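Local coordinates for outer membrane protein SusF (Bacteroides thetaiotaomicron, PDB 4FE9) that binds starch at the bacterial cell surface through carbohydrate-binding modules, before the starch is transported into the periplasm for degradation, at residues E187-F192 with A232-L237; Y153-D158 with Q168-D173. All coordinates share one frame; numbering follows the deposited sequence.

From the N terminus, the chain first runs through 153-158, turns back through nine residues and returns as 168-173; contact 2 closes this hairpin loop. Contact 1 closes a longer loop later, between 187-192 and 232-237, so the two follow in series and neither nests in nor crosses the other. Both belong to one antiparallel sheet of carbohydrate-binding module 1, in which strand 153-157 lies between strands 168-172 and 191-196, and strand 233-234 forms an edge. The seam is direct: Asp158 OD1 probably accepts a hydrogen bond from Asn191 N, Phe192 packs on Ile155, and Asp158 and Asn191 grip the same glucose hydroxyl.

Contact 1: residues E187-F192 with A232-L237; sequences ESTSNF and AINTAL. With GLC (alpha-D-glucopyranose), chain B; EDO (1,2-ethanediol), chain M.
Thr189 begins the contact by laying CG2 against the carbonyl oxygens of Ala236 and Leu237, where the edge of the antiparallel sheet of carbohydrate-binding module 1 gives way to an Asx turn, Asn234 OD1 accepting from Ala236 N. Its OG1 shares a water with Asn234 ND2, which donates to that water. At Ser190, Thr235 grips the backbone twice. Ser190 N donates to Thr235 OG1 at 2.9 Å, and Ser190 O receives Thr235 N at 2.8 Å. Thr235 OG1 sits between its own backbone N and carbonyl carbon (chi1 58°), from where it also donates to Leu237 O and thus links strand to turn.

Asn191 faces Asn234 in a non-hydrogen-bonded pair, and here the side chains bond instead: Asn234 ND2 donates to Asn191 OD1 over 2.9 Å. The two amide planes stand 77° apart; Asn191 OD1 lies in the plane of the Asn234 amide, while Asn234 ND2 stands above the plane of the Asn191 amide. This bond helps fix the rotation of the Asn191 amide, whose ND2 gives a hydrogen to glucose O6 at 3.0 Å; Asn234 is thus a second-shell partner of the sugar site. Ala232 brings its CB to 3.5 Å from glucose O2, and its backbone N is held by Asp216, which also binds the sugar.

Phe192 completes the register as a hydrogen-bonded pair with Ile233, N to O and O to N. Its ring turns to the opposite side of the sheet from the two asparagines, where Val254 and Ile243 also touch it. Ile233 CB rests over one face in a CH-pi contact, 4.0 Å from the ring centroid, while Thr235 CG2 approaches the ring at Phe192 CE2, 3.7 Å away.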
ATOM      1  N   GLU A 187      16.597 -16.687  -8.594  1.00 17.01           N
ATOM      2  CA  GLU A 187      17.864 -16.362  -9.282  1.00 19.17           C
ATOM      3  C   GLU A 187      17.672 -15.643 -10.590  1.00 18.55           C
ATOM      4  O   GLU A 187      18.571 -14.985 -11.054  1.00 19.31           O
ATOM      5  CB  GLU A 187      18.696 -17.637  -9.529  1.00 19.01           C
ATOM      6  CG  GLU A 187      18.715 -18.582  -8.324  1.00 24.31           C
ATOM      7  CD  GLU A 187      20.077 -19.264  -8.113  1.00 36.65           C
ATOM      8  OE1 GLU A 187      20.683 -19.746  -9.116  1.00 42.03           O
ATOM      9  OE2 GLU A 187      20.504 -19.372  -6.939  1.00 31.07           O
ATOM     10  N   SER A 188      16.543 -15.870 -11.248  1.00 18.09           N
ATOM     11  CA  SER A 188      16.206 -15.119 -12.480  1.00 17.71           C
ATOM     12  C   SER A 188      14.705 -14.974 -12.547  1.00 16.99           C
ATOM     13  O   SER A 188      14.002 -15.592 -11.768  1.00 17.25           O
ATOM     14  CB  SER A 188      16.694 -15.888 -13.711  1.00 18.02           C
ATOM     15  OG  SER A 188      16.237 -17.237 -13.657  1.00 18.32           O
ATOM     16  N   THR A 189      14.203 -14.183 -13.488  1.00 16.68           N
ATOM     17  CA  THR A 189      12.738 -14.034 -13.618  1.00 16.74           C
ATOM     18  C   THR A 189      12.096 -15.393 -13.896  1.00 16.48           C
ATOM     19  O   THR A 189      12.756 -16.334 -14.384  1.00 16.03           O
ATOM     20  CB  THR A 189      12.364 -13.063 -14.716  1.00 15.84           C
ATOM     21  OG1 THR A 189      12.980 -13.502 -15.942  1.00 20.46           O
ATOM     22  CG2 THR A 189      12.871 -11.632 -14.366  1.00 15.68           C
ATOM     23  N   SER A 190      10.840 -15.542 -13.512  1.00 15.05           N
ATOM     24  CA  SER A 190      10.238 -16.827 -13.600  1.00 13.95           C
ATOM     25  C   SER A 190       8.805 -16.718 -14.089  1.00 12.80           C
ATOM     26  O   SER A 190       8.095 -15.791 -13.725  1.00 11.39           O
ATOM     27  CB  SER A 190      10.299 -17.526 -12.245  1.00 13.59           C
ATOM     28  OG  SER A 190       9.618 -18.760 -12.294  1.00 13.51           O
ATOM     29  N   ASN A 191       8.436 -17.609 -15.001  1.00 11.49           N
ATOM     30  CA  ASN A 191       7.025 -17.892 -15.265  1.00 10.89           C
ATOM     31  C   ASN A 191       6.434 -18.720 -14.142  1.00 10.64           C
ATOM     32  O   ASN A 191       7.131 -19.557 -13.542  1.00  9.94           O
ATOM     33  CB  ASN A 191       6.882 -18.632 -16.585  1.00 10.25           C
ATOM     34  CG  ASN A 191       7.219 -17.748 -17.768  1.00 12.97           C
ATOM     35  OD1 ASN A 191       6.941 -16.558 -17.746  1.00 10.55           O
ATOM     36  ND2 ASN A 191       7.955 -18.292 -18.725  1.00 10.36           N
ATOM     37  N   PHE A 192       5.172 -18.461 -13.814  1.00  8.88           N
ATOM     38  CA  PHE A 192       4.480 -19.298 -12.855  1.00  9.26           C
ATOM     39  C   PHE A 192       2.969 -19.313 -13.075  1.00  8.57           C
ATOM     40  O   PHE A 192       2.407 -18.402 -13.703  1.00  8.83           O
ATOM     41  CB  PHE A 192       4.805 -18.857 -11.435  1.00  8.68           C
ATOM     42  CG  PHE A 192       4.265 -17.489 -11.077  1.00  7.64           C
ATOM     43  CD1 PHE A 192       3.063 -17.367 -10.373  1.00  5.96           C
ATOM     44  CD2 PHE A 192       4.967 -16.345 -11.394  1.00  5.22           C
ATOM     45  CE1 PHE A 192       2.560 -16.129 -10.042  1.00  6.33           C
ATOM     46  CE2 PHE A 192       4.479 -15.082 -11.032  1.00  7.47           C
ATOM     47  CZ  PHE A 192       3.276 -14.991 -10.322  1.00 10.08           C
ATOM     48  N   ALA A 232       0.863 -18.426 -18.272  1.00 11.95           N
ATOM     49  CA  ALA A 232       1.767 -18.205 -17.155  1.00 10.82           C
ATOM     50  C   ALA A 232       2.030 -16.721 -16.900  1.00 11.16           C
ATOM     51  O   ALA A 232       2.059 -15.893 -17.833  1.00 11.14           O
ATOM     52  CB  ALA A 232       3.076 -18.972 -17.369  1.00  9.69           C
ATOM     53  N   ILE A 233       2.078 -16.356 -15.626  1.00 10.69           N
ATOM     54  CA  ILE A 233       2.467 -15.031 -15.252  1.00  9.45           C
ATOM     55  C   ILE A 233       3.985 -14.984 -15.159  1.00 11.38           C
ATOM     56  O   ILE A 233       4.629 -15.931 -14.633  1.00 10.14           O
ATOM     57  CB  ILE A 233       1.872 -14.643 -13.903  1.00 10.29           C
ATOM     58  CG1 ILE A 233       0.317 -14.755 -13.920  1.00  9.87           C
ATOM     59  CG2 ILE A 233       2.362 -13.264 -13.478  1.00  8.43           C
ATOM     60  CD1 ILE A 233      -0.321 -14.778 -12.537  1.00  7.98           C
ATOM     61  N   ASN A 234       4.576 -13.882 -15.614  1.00 11.19           N
ATOM     62  CA  ASN A 234       6.002 -13.700 -15.414  1.00 12.22           C
ATOM     63  C   ASN A 234       6.319 -12.763 -14.238  1.00 11.96           C
ATOM     64  O   ASN A 234       5.704 -11.726 -14.087  1.00 12.76           O
ATOM     65  CB  ASN A 234       6.687 -13.212 -16.710  1.00 13.09           C
ATOM     66  CG  ASN A 234       8.184 -13.270 -16.613  1.00 11.55           C
ATOM     67  OD1 ASN A 234       8.780 -12.372 -16.056  1.00 11.36           O
ATOM     68  ND2 ASN A 234       8.722 -14.457 -16.804  1.00 16.12           N
ATOM     69  N   THR A 235       7.297 -13.123 -13.408  1.00 10.96           N
ATOM     70  CA  THR A 235       7.622 -12.269 -12.252  1.00 11.69           C
ATOM     71  C   THR A 235       8.119 -10.892 -12.657  1.00 13.42           C
ATOM     72  O   THR A 235       7.992  -9.952 -11.890  1.00 13.41           O
ATOM     73  CB  THR A 235       8.647 -12.913 -11.290  1.00 11.32           C
ATOM     74  OG1 THR A 235       9.856 -13.221 -12.009  1.00 11.08           O
ATOM     75  CG2 THR A 235       8.095 -14.149 -10.752  1.00 11.50           C
ATOM     76  N   ALA A 236       8.720 -10.783 -13.847  1.00 14.95           N
ATOM     77  CA  ALA A 236       9.342  -9.510 -14.297  1.00 18.16           C
ATOM     78  C   ALA A 236      10.537  -9.059 -13.437  1.00 19.46           C
ATOM     79  O   ALA A 236      11.480  -8.439 -13.950  1.00 22.32           O
ATOM     80  CB  ALA A 236       8.303  -8.378 -14.417  1.00 17.86           C
ATOM     81  N   LEU A 237      10.599  -9.551 -12.213  1.00 19.54           N
ATOM     82  CA  LEU A 237      11.695  -9.246 -11.324  1.00 19.83           C
ATOM     83  C   LEU A 237      12.412 -10.511 -10.942  1.00 19.37           C
ATOM     84  O   LEU A 237      11.886 -11.607 -11.109  1.00 19.60           O
ATOM     85  CB  LEU A 237      11.168  -8.567 -10.055  1.00 19.77           C
ATOM     86  CG  LEU A 237      10.267  -7.353 -10.288  1.00 23.76           C
ATOM     87  CD1 LEU A 237       9.351  -7.140  -9.082  1.00 26.35           C
ATOM     88  CD2 LEU A 237      11.113  -6.086 -10.594  1.00 28.70           C
TER
HETATM   89  C1  GLC B   7       5.140 -22.055 -18.833  1.00 13.81           C
HETATM   90  C2  GLC B   7       4.805 -20.967 -19.808  1.00 16.31           C
HETATM   91  C3  GLC B   7       5.611 -21.116 -21.081  1.00 13.09           C
HETATM   92  C4  GLC B   7       7.089 -21.315 -20.777  1.00 19.10           C
HETATM   93  C5  GLC B   7       7.410 -21.975 -19.649  1.00 18.80           C
HETATM   94  C6  GLC B   7       8.868 -22.170 -19.341  1.00 23.14           C
HETATM   95  O2  GLC B   7       3.404 -21.045 -20.116  1.00 13.67           O
HETATM   96  O3  GLC B   7       5.383 -19.964 -21.883  1.00 14.54           O
HETATM   97  O4  GLC B   7       7.953 -21.675 -21.894  1.00 19.69           O
HETATM   98  O5  GLC B   7       6.511 -21.994 -18.508  1.00 17.87           O
HETATM   99  O6  GLC B   7       9.319 -20.998 -18.658  1.00 20.37           O
HETATM  100  C1  EDO M 518      14.898 -19.674 -10.503  1.00 30.36           C
HETATM  101  O1  EDO M 518      15.465 -19.477  -9.207  1.00 20.15           O
HETATM  102  C2  EDO M 518      13.890 -18.550 -10.774  1.00 35.89           C
HETATM  103  O2  EDO M 518      13.375 -18.628 -12.110  1.00 33.01           O
HETATM  104  O   HOH W   1      11.390 -15.703 -17.166  1.00 17.01           O

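Contact 2: residues Y153-D158 with Q168-D173; sequences YYIVGD and QQMKKD. With GLC (alpha-D-glucopyranose), chain B.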
ATOM      1  N   TYR A 153      -4.296 -22.225  -1.971  1.00  9.34           N
ATOM      2  CA  TYR A 153      -3.716 -22.066  -3.305  1.00  8.70           C
ATOM      3  C   TYR A 153      -2.211 -22.331  -3.277  1.00  8.45           C
ATOM      4  O   TYR A 153      -1.550 -22.011  -2.306  1.00  7.65           O
ATOM      5  CB  TYR A 153      -3.965 -20.639  -3.813  1.00  8.17           C
ATOM      6  CG  TYR A 153      -5.419 -20.361  -4.041  1.00  7.10           C
ATOM      7  CD1 TYR A 153      -6.024 -20.775  -5.214  1.00  6.90           C
ATOM      8  CD2 TYR A 153      -6.248 -19.965  -2.975  1.00  6.37           C
ATOM      9  CE1 TYR A 153      -7.443 -20.750  -5.359  1.00  7.89           C
ATOM     10  CE2 TYR A 153      -7.659 -19.915  -3.127  1.00  6.86           C
ATOM     11  CZ  TYR A 153      -8.226 -20.254  -4.333  1.00  7.38           C
ATOM     12  OH  TYR A 153      -9.603 -20.256  -4.482  1.00  9.87           O
ATOM     13  N   TYR A 154      -1.683 -22.814  -4.397  1.00  8.74           N
ATOM     14  CA  TYR A 154      -0.262 -23.104  -4.516  1.00 10.24           C
ATOM     15  C   TYR A 154       0.350 -22.349  -5.728  1.00 10.14           C
ATOM     16  O   TYR A 154      -0.342 -22.133  -6.742  1.00 11.30           O
ATOM     17  CB  TYR A 154      -0.078 -24.598  -4.694  1.00  9.31           C
ATOM     18  CG  TYR A 154      -0.347 -25.367  -3.447  1.00 11.70           C
ATOM     19  CD1 TYR A 154      -1.652 -25.616  -3.028  1.00 19.58           C
ATOM     20  CD2 TYR A 154       0.702 -25.836  -2.653  1.00 13.72           C
ATOM     21  CE1 TYR A 154      -1.908 -26.333  -1.857  1.00 22.25           C
ATOM     22  CE2 TYR A 154       0.458 -26.583  -1.506  1.00 22.69           C
ATOM     23  CZ  TYR A 154      -0.845 -26.807  -1.097  1.00 23.56           C
ATOM     24  OH  TYR A 154      -1.090 -27.488   0.074  1.00 30.38           O
ATOM     25  N   ILE A 155       1.618 -21.943  -5.611  1.00  9.71           N
ATOM     26  CA  ILE A 155       2.387 -21.484  -6.774  1.00  9.74           C
ATOM     27  C   ILE A 155       3.254 -22.606  -7.307  1.00 11.32           C
ATOM     28  O   ILE A 155       3.953 -23.308  -6.533  1.00  9.87           O
ATOM     29  CB  ILE A 155       3.287 -20.308  -6.436  1.00  9.87           C
ATOM     30  CG1 ILE A 155       2.486 -19.156  -5.829  1.00 12.09           C
ATOM     31  CG2 ILE A 155       4.125 -19.874  -7.661  1.00  7.58           C
ATOM     32  CD1 ILE A 155       1.655 -18.433  -6.804  1.00 17.45           C
ATOM     33  N   VAL A 156       3.264 -22.737  -8.631  1.00 10.26           N
ATOM     34  CA  VAL A 156       4.155 -23.634  -9.331  1.00 10.65           C
ATOM     35  C   VAL A 156       4.767 -22.812 -10.505  1.00 11.49           C
ATOM     36  O   VAL A 156       4.041 -22.135 -11.228  1.00 10.02           O
ATOM     37  CB  VAL A 156       3.347 -24.831  -9.916  1.00 11.85           C
ATOM     38  CG1 VAL A 156       4.191 -25.684 -10.838  1.00 13.20           C
ATOM     39  CG2 VAL A 156       2.793 -25.680  -8.807  1.00 12.53           C
ATOM     40  N   GLY A 157       6.081 -22.870 -10.684  1.00 10.34           N
ATOM     41  CA  GLY A 157       6.723 -22.168 -11.796  1.00 11.44           C
ATOM     42  C   GLY A 157       8.148 -22.608 -12.063  1.00 12.41           C
ATOM     43  O   GLY A 157       8.557 -23.698 -11.646  1.00 11.80           O
ATOM     44  N   ASP A 158       8.846 -21.845 -12.908  1.00 13.28           N
ATOM     45  CA  ASP A 158      10.245 -22.168 -13.264  1.00 13.80           C
ATOM     46  C   ASP A 158      11.078 -22.250 -11.985  1.00 14.57           C
ATOM     47  O   ASP A 158      11.951 -23.095 -11.876  1.00 15.03           O
ATOM     48  CB  ASP A 158      10.862 -21.116 -14.191  1.00 12.40           C
ATOM     49  CG  ASP A 158      10.053 -20.901 -15.508  1.00 14.53           C
ATOM     50  OD1 ASP A 158       9.994 -19.743 -15.981  1.00 16.82           O
ATOM     51  OD2 ASP A 158       9.682 -21.883 -16.157  1.00 17.08           O
ATOM     52  N   GLN A 168       4.530 -24.560  -4.009  1.00 14.62           N
ATOM     53  CA  GLN A 168       4.671 -23.839  -2.763  1.00 15.09           C
ATOM     54  C   GLN A 168       3.356 -23.213  -2.318  1.00 15.35           C
ATOM     55  O   GLN A 168       2.713 -22.509  -3.096  1.00 14.67           O
ATOM     56  CB  GLN A 168       5.739 -22.773  -2.902  1.00 14.46           C
ATOM     57  CG  GLN A 168       7.166 -23.376  -2.948  1.00 18.49           C
ATOM     58  CD  GLN A 168       8.245 -22.310  -3.081  1.00 27.49           C
ATOM     59  OE1 GLN A 168       8.070 -21.182  -2.622  1.00 23.86           O
ATOM     60  NE2 GLN A 168       9.405 -22.696  -3.634  1.00 23.52           N
ATOM     61  N   GLN A 169       2.943 -23.483  -1.081  1.00 14.41           N
ATOM     62  CA  GLN A 169       1.642 -23.001  -0.609  1.00 14.68           C
ATOM     63  C   GLN A 169       1.670 -21.514  -0.315  1.00 13.75           C
ATOM     64  O   GLN A 169       2.543 -21.036   0.397  1.00 13.43           O
ATOM     65  CB  GLN A 169       1.150 -23.760   0.636  1.00 14.47           C
ATOM     66  CG  GLN A 169      -0.334 -23.547   0.879  1.00 14.70           C
ATOM     67  CD  GLN A 169      -0.898 -24.457   1.950  1.00 29.53           C
ATOM     68  OE1 GLN A 169      -0.155 -25.072   2.709  1.00 28.49           O
ATOM     69  NE2 GLN A 169      -2.207 -24.452   2.088  1.00 27.84           N
ATOM     70  N   MET A 170       0.628 -20.822  -0.749  1.00 12.15           N
ATOM     71  CA  MET A 170       0.444 -19.411  -0.417  1.00 13.23           C
ATOM     72  C   MET A 170      -0.124 -19.242   0.998  1.00 14.58           C
ATOM     73  O   MET A 170      -0.925 -20.060   1.432  1.00 13.58           O
ATOM     74  CB  MET A 170      -0.505 -18.771  -1.438  1.00 13.03           C
ATOM     75  CG  MET A 170      -0.077 -19.028  -2.893  1.00 10.59           C
ATOM     76  SD  MET A 170      -0.931 -17.948  -4.076  1.00 10.57           S
ATOM     77  CE  MET A 170      -0.089 -16.384  -3.775  1.00  6.85           C
ATOM     78  N   LYS A 171       0.325 -18.197   1.705  1.00 14.87           N
ATOM     79  CA  LYS A 171      -0.185 -17.889   3.063  1.00 18.55           C
ATOM     80  C   LYS A 171      -1.422 -17.016   2.982  1.00 18.93           C
ATOM     81  O   LYS A 171      -1.382 -15.934   2.413  1.00 17.59           O
ATOM     82  CB  LYS A 171       0.892 -17.160   3.916  1.00 17.34           C
ATOM     83  CG  LYS A 171       2.141 -18.044   4.285  1.00 24.07           C
ATOM     84  CD  LYS A 171       1.800 -19.541   4.247  1.00 32.86           C
ATOM     85  CE  LYS A 171       2.952 -20.406   4.786  1.00 42.03           C
ATOM     86  NZ  LYS A 171       4.195 -19.596   5.013  1.00 39.66           N
ATOM     87  N   LYS A 172      -2.501 -17.456   3.622  1.00 21.00           N
ATOM     88  CA  LYS A 172      -3.695 -16.634   3.747  1.00 23.34           C
ATOM     89  C   LYS A 172      -3.487 -15.521   4.745  1.00 25.66           C
ATOM     90  O   LYS A 172      -3.250 -15.773   5.903  1.00 25.99           O
ATOM     91  CB  LYS A 172      -4.900 -17.481   4.155  1.00 23.25           C
ATOM     92  CG  LYS A 172      -6.204 -16.730   4.122  1.00 23.10           C
ATOM     93  CD  LYS A 172      -7.346 -17.626   3.736  1.00 35.92           C
ATOM     94  CE  LYS A 172      -7.993 -18.256   4.951  1.00 38.47           C
ATOM     95  NZ  LYS A 172      -7.282 -19.481   5.339  1.00 42.12           N
ATOM     96  N   ASP A 173      -3.586 -14.282   4.286  1.00 27.97           N
ATOM     97  CA  ASP A 173      -3.404 -13.139   5.157  1.00 32.29           C
ATOM     98  C   ASP A 173      -4.359 -13.173   6.364  1.00 33.42           C
ATOM     99  O   ASP A 173      -5.519 -13.601   6.250  1.00 33.83           O
ATOM    100  CB  ASP A 173      -3.575 -11.840   4.380  1.00 31.95           C
ATOM    101  CG  ASP A 173      -3.011 -10.638   5.119  1.00 37.98           C
ATOM    102  OD1 ASP A 173      -2.387 -10.834   6.196  1.00 49.67           O
ATOM    103  OD2 ASP A 173      -3.231  -9.497   4.653  1.00 46.25           O
TER
HETATM  104  C1  GLC B   7       5.140 -22.055 -18.833  1.00 13.81           C
HETATM  105  C2  GLC B   7       4.805 -20.967 -19.808  1.00 16.31           C
HETATM  106  C3  GLC B   7       5.611 -21.116 -21.081  1.00 13.09           C
HETATM  107  C4  GLC B   7       7.089 -21.315 -20.777  1.00 19.10           C
HETATM  108  C5  GLC B   7       7.410 -21.975 -19.649  1.00 18.80           C
HETATM  109  C6  GLC B   7       8.868 -22.170 -19.341  1.00 23.14           C
HETATM  110  O2  GLC B   7       3.404 -21.045 -20.116  1.00 13.67           O
HETATM  111  O3  GLC B   7       5.383 -19.964 -21.883  1.00 14.54           O
HETATM  112  O4  GLC B   7       7.953 -21.675 -21.894  1.00 19.69           O
HETATM  113  O5  GLC B   7       6.511 -21.994 -18.508  1.00 17.87           O
HETATM  114  O6  GLC B   7       9.319 -20.998 -18.658  1.00 20.37           O
HETATM  115  O   HOH W   2      -3.094 -21.412   0.591  1.00 13.05           O
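Tyr154 holds CG beside its backbone N (chi1 -72°), whereas Gln169 has CG anti to the backbone N (chi1 -164°) and an extended chain beyond it; together these settings lay the glutamine over the tyrosine ring. The two residues form a non-hydrogen-bonded pair in a beta hairpin, 153-157 with 168-172, within the sheet of starch-binding module 1. The ring and amide planes are nearly parallel, 8° apart. Gln169 CG makes the CH-pi contact, 4.0 Å from the Tyr154 ring centroid and displaced toward the rim, and Gln169 CD continues outward to lie 3.6 Å from Tyr154 OH.

Backbone bonds set this register. Ile155 and Gln168 exchange both of theirs, and Met170 N then reaches Tyr153 O at 2.9 Å in a nearly straight bond. Just beyond, a water takes over the ladder, accepting from Tyr153 N and donating to Met170 O at 2.7 Å.

On the side of the sheet away from Tyr154, Met170, extended to its sulfur, sets SD 3.8 Å from Ile155 CD1, and the bend at chi3 turns only CE; CB of Tyr153 lies somewhat farther from the same sulfur. Phe245 and Ile243 of strand 241-246 meet this apolar group, and Tyr153 adds edge-to-face contacts with Tyr180 and Phe245, its hydroxyl bonded to Asp149 N. The hairpin is thereby joined to the core of the module.

The first strand also leads to the sugar. Past Gly157, Asp158 enters the glucose site, where Trp162 NE1 donates to its OD2; glucose O6 in turn gives its hydrogen to Asp158 OD2 at 2.7 Å.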